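Local coordinates for protein thymidylate synthase ThyX (Streptomyces cacaoi subsp. asoensis, PDB 4P5A) that probably methylates dUMP or UMP at the uracil ring as a flavin-dependent homotetramer, with methylenetetrahydrofolate as methyl donor and NADPH as reductant, at residues B[97-101]-B[162-166]. Coordinates in Å, arbitrary orientation, origin at the centre of the assembly. Residue numbers count along the deposited sequence, not the author numbering.
Sequences ARYRE and REIAR. With 5BU (5-bromo-uridine-5'-monophosphate), chain G.
This contact builds part of the nucleotide pocket, gripping the phosphate and reaching the base of 5-bromo-UMP. Residues 97-99 take helical phi/psi without regular helix bonds, then the chain extends through Arg100 and Glu101; it lies against the short helix 162-165, with the CA atoms of Arg98 and Glu163 4.2 Å apart. Ala97 N donates to 5BU OP1 (3.0 Å) and Arg98 N to OP3 (3.3 Å). Arg166 closes on the phosphate from the helix side: with chi1 and chi2 both p, its side chain folds back so that NE hydrogen-bonds Glu163 O (3.0 Å), while NH1 reaches 5BU OP1 (3.1 Å) and NH2 reaches OP2 (2.8 Å). Arg98, chi1 m and chi2 t, runs past the phosphate to the base. There NH1 meets 5BU O4 at 2.7 Å, and NE and NH2 each lie 2.8 Å from Glu163 OE2 in a salt bridge. Glu163 OE1 pairs with Arg113 of the second subunit. Arg162, chi1 p, chi2 and chi3 t, donates from NE to Arg98 O (3.1 Å) and packs CD on Arg100 C and Glu101 N (3.8 Å each). One water links Ala97 O to Arg162 O, another Arg98 O to Glu163 N. With Ser96 and Glu94, these groups form this subunit's share of a nucleotide site completed by His83, Arg86 and Arg193 of the second subunit, as in ThyX enzymes, whose dUMP site is shared between subunits.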
loop_
_atom_site.group_PDB
_atom_site.type_symbol
_atom_site.label_atom_id
_atom_site.label_comp_id
_atom_site.label_asym_id
_atom_site.label_seq_id
_atom_site.Cartn_x
_atom_site.Cartn_y
_atom_site.Cartn_z
ATOM N N ALA B 97 -21.345 -13.143 -5.731
ATOM C CA ALA B 97 -22.648 -13.321 -6.409
ATOM C C ALA B 97 -22.519 -13.669 -7.858
ATOM O O ALA B 97 -23.497 -14.168 -8.457
ATOM C CB ALA B 97 -23.522 -12.046 -6.209
ATOM N N ARG B 98 -21.364 -13.386 -8.507
ATOM C CA ARG B 98 -21.154 -13.949 -9.853
ATOM C C ARG B 98 -21.041 -15.450 -9.754
ATOM O O ARG B 98 -21.471 -16.150 -10.678
ATOM C CB ARG B 98 -19.807 -13.424 -10.425
ATOM C CG ARG B 98 -19.814 -11.872 -10.599
ATOM C CD ARG B 98 -18.494 -11.535 -11.271
ATOM N NE ARG B 98 -18.498 -11.987 -12.704
ATOM C CZ ARG B 98 -17.407 -12.295 -13.413
ATOM N NH1 ARG B 98 -16.169 -12.263 -12.833
ATOM N NH2 ARG B 98 -17.545 -12.652 -14.714
ATOM N N TYR B 99 -20.473 -15.954 -8.644
ATOM C CA TYR B 99 -20.088 -17.364 -8.514
ATOM C C TYR B 99 -21.243 -18.213 -7.943
ATOM O O TYR B 99 -21.465 -19.318 -8.388
ATOM C CB TYR B 99 -18.885 -17.518 -7.608
ATOM C CG TYR B 99 -18.310 -18.916 -7.562
ATOM C CD1 TYR B 99 -17.360 -19.339 -8.507
ATOM C CD2 TYR B 99 -18.689 -19.829 -6.545
ATOM C CE1 TYR B 99 -16.798 -20.696 -8.416
ATOM C CE2 TYR B 99 -18.149 -21.145 -6.492
ATOM C CZ TYR B 99 -17.238 -21.552 -7.425
ATOM O OH TYR B 99 -16.708 -22.848 -7.347
ATOM N N ARG B 100 -21.997 -17.674 -7.011
ATOM C CA ARG B 100 -22.963 -18.513 -6.321
ATOM C C ARG B 100 -24.249 -17.718 -6.137
ATOM O O ARG B 100 -24.195 -16.493 -5.968
ATOM C CB ARG B 100 -22.428 -18.896 -4.951
ATOM C CG ARG B 100 -23.336 -20.010 -4.257
ATOM C CD ARG B 100 -22.605 -20.843 -3.174
ATOM N NE ARG B 100 -22.562 -20.150 -1.872
ATOM C CZ ARG B 100 -23.425 -20.333 -0.853
ATOM N NH1 ARG B 100 -24.426 -21.216 -0.950
ATOM N NH2 ARG B 100 -23.286 -19.631 0.282
ATOM N N GLU B 101 -25.399 -18.429 -6.157
ATOM C CA GLU B 101 -26.683 -17.762 -5.900
ATOM C C GLU B 101 -26.711 -17.153 -4.511
ATOM O O GLU B 101 -26.175 -17.712 -3.550
ATOM C CB GLU B 101 -27.781 -18.797 -6.008
ATOM C CG GLU B 101 -29.160 -18.309 -5.684
ATOM C CD GLU B 101 -30.254 -19.387 -6.039
ATOM O OE1 GLU B 101 -31.381 -19.265 -5.466
ATOM O OE2 GLU B 101 -29.974 -20.295 -6.910
ATOM N N ARG B 162 -26.217 -15.705 -13.156
ATOM C CA ARG B 162 -26.288 -15.093 -11.823
ATOM C C ARG B 162 -25.619 -13.735 -11.647
ATOM O O ARG B 162 -26.199 -12.911 -10.947
ATOM C CB ARG B 162 -26.069 -16.132 -10.729
ATOM C CG ARG B 162 -24.868 -16.667 -10.788
ATOM C CD ARG B 162 -24.780 -17.971 -9.921
ATOM N NE ARG B 162 -23.563 -18.500 -10.533
ATOM C CZ ARG B 162 -23.505 -19.639 -11.219
ATOM N NH1 ARG B 162 -22.379 -19.996 -11.820
ATOM N NH2 ARG B 162 -24.585 -20.421 -11.285
ATOM N N GLU B 163 -24.592 -13.425 -12.455
ATOM C CA GLU B 163 -23.932 -12.072 -12.367
ATOM C C GLU B 163 -24.846 -10.929 -12.884
ATOM O O GLU B 163 -24.663 -9.732 -12.535
ATOM C CB GLU B 163 -22.564 -12.102 -13.103
ATOM C CG GLU B 163 -22.742 -12.183 -14.646
ATOM C CD GLU B 163 -21.444 -11.901 -15.411
ATOM O OE1 GLU B 163 -21.544 -11.549 -16.621
ATOM O OE2 GLU B 163 -20.309 -12.049 -14.814
ATOM N N ILE B 164 -25.876 -11.267 -13.691
ATOM C CA ILE B 164 -26.771 -10.276 -14.174
ATOM C C ILE B 164 -28.029 -10.316 -13.325
ATOM O O ILE B 164 -28.580 -9.235 -13.036
ATOM C CB ILE B 164 -27.131 -10.535 -15.674
ATOM C CG1 ILE B 164 -25.956 -10.194 -16.585
ATOM C CG2 ILE B 164 -28.468 -9.872 -16.078
ATOM C CD1 ILE B 164 -25.701 -8.670 -16.679
ATOM N N ALA B 165 -28.497 -11.482 -12.917
ATOM C CA ALA B 165 -29.708 -11.520 -12.071
ATOM C C ALA B 165 -29.554 -10.722 -10.793
ATOM O O ALA B 165 -30.549 -10.097 -10.309
ATOM C CB ALA B 165 -30.124 -12.936 -11.737
ATOM N N ARG B 166 -28.341 -10.729 -10.212
ATOM C CA ARG B 166 -28.150 -9.991 -8.950
ATOM C C ARG B 166 -28.236 -8.514 -9.065
ATOM O O ARG B 166 -28.201 -7.850 -8.000
ATOM C CB ARG B 166 -26.879 -10.360 -8.241
ATOM C CG ARG B 166 -25.572 -10.239 -9.040
ATOM C CD ARG B 166 -25.191 -8.768 -9.282
ATOM N NE ARG B 166 -23.819 -8.774 -9.839
ATOM C CZ ARG B 166 -22.665 -8.830 -9.114
ATOM N NH1 ARG B 166 -22.692 -8.814 -7.786
ATOM N NH2 ARG B 166 -21.536 -8.944 -9.787
HETATM P P 5BU G . -19.485 -10.165 -6.843
HETATM O OP1 5BU G . -20.607 -10.198 -5.885
HETATM O OP2 5BU G . -19.515 -9.119 -7.871
HETATM O OP3 5BU G . -18.998 -11.471 -7.280
HETATM O "O5'" 5BU G . -18.238 -9.634 -5.977
HETATM C "C5'" 5BU G . -18.053 -10.151 -4.650
HETATM C "C4'" 5BU G . -16.812 -9.427 -4.057
HETATM O "O4'" 5BU G . -15.582 -9.981 -4.755
HETATM C "C3'" 5BU G . -16.697 -7.935 -4.232
HETATM O "O3'" 5BU G . -15.830 -7.403 -3.136
HETATM C "C2'" 5BU G . -15.991 -7.814 -5.560
HETATM O "O2'" 5BU G . -15.333 -6.595 -5.594
HETATM C "C1'" 5BU G . -15.009 -8.960 -5.594
HETATM N N1 5BU G . -15.010 -9.513 -7.012
HETATM C C2 5BU G . -14.479 -8.721 -8.025
HETATM O O2 5BU G . -13.939 -7.655 -7.663
HETATM N N3 5BU G . -14.491 -9.172 -9.320
HETATM C C4 5BU G . -15.000 -10.425 -9.697
HETATM O O4 5BU G . -15.084 -10.690 -10.900
HETATM C C5 5BU G . -15.503 -11.180 -8.669
HETATM C C6 5BU G . -15.515 -10.777 -7.359
HETATM BR BR 5BU G . -16.085 -12.964 -9.011
HETATM O O HOH W 1 -26.202 -14.033 -8.306
HETATM O O HOH W 2 -22.386 -15.542 -13.342
HETATM O O HOH W 3 -20.108 -18.297 -12.031
#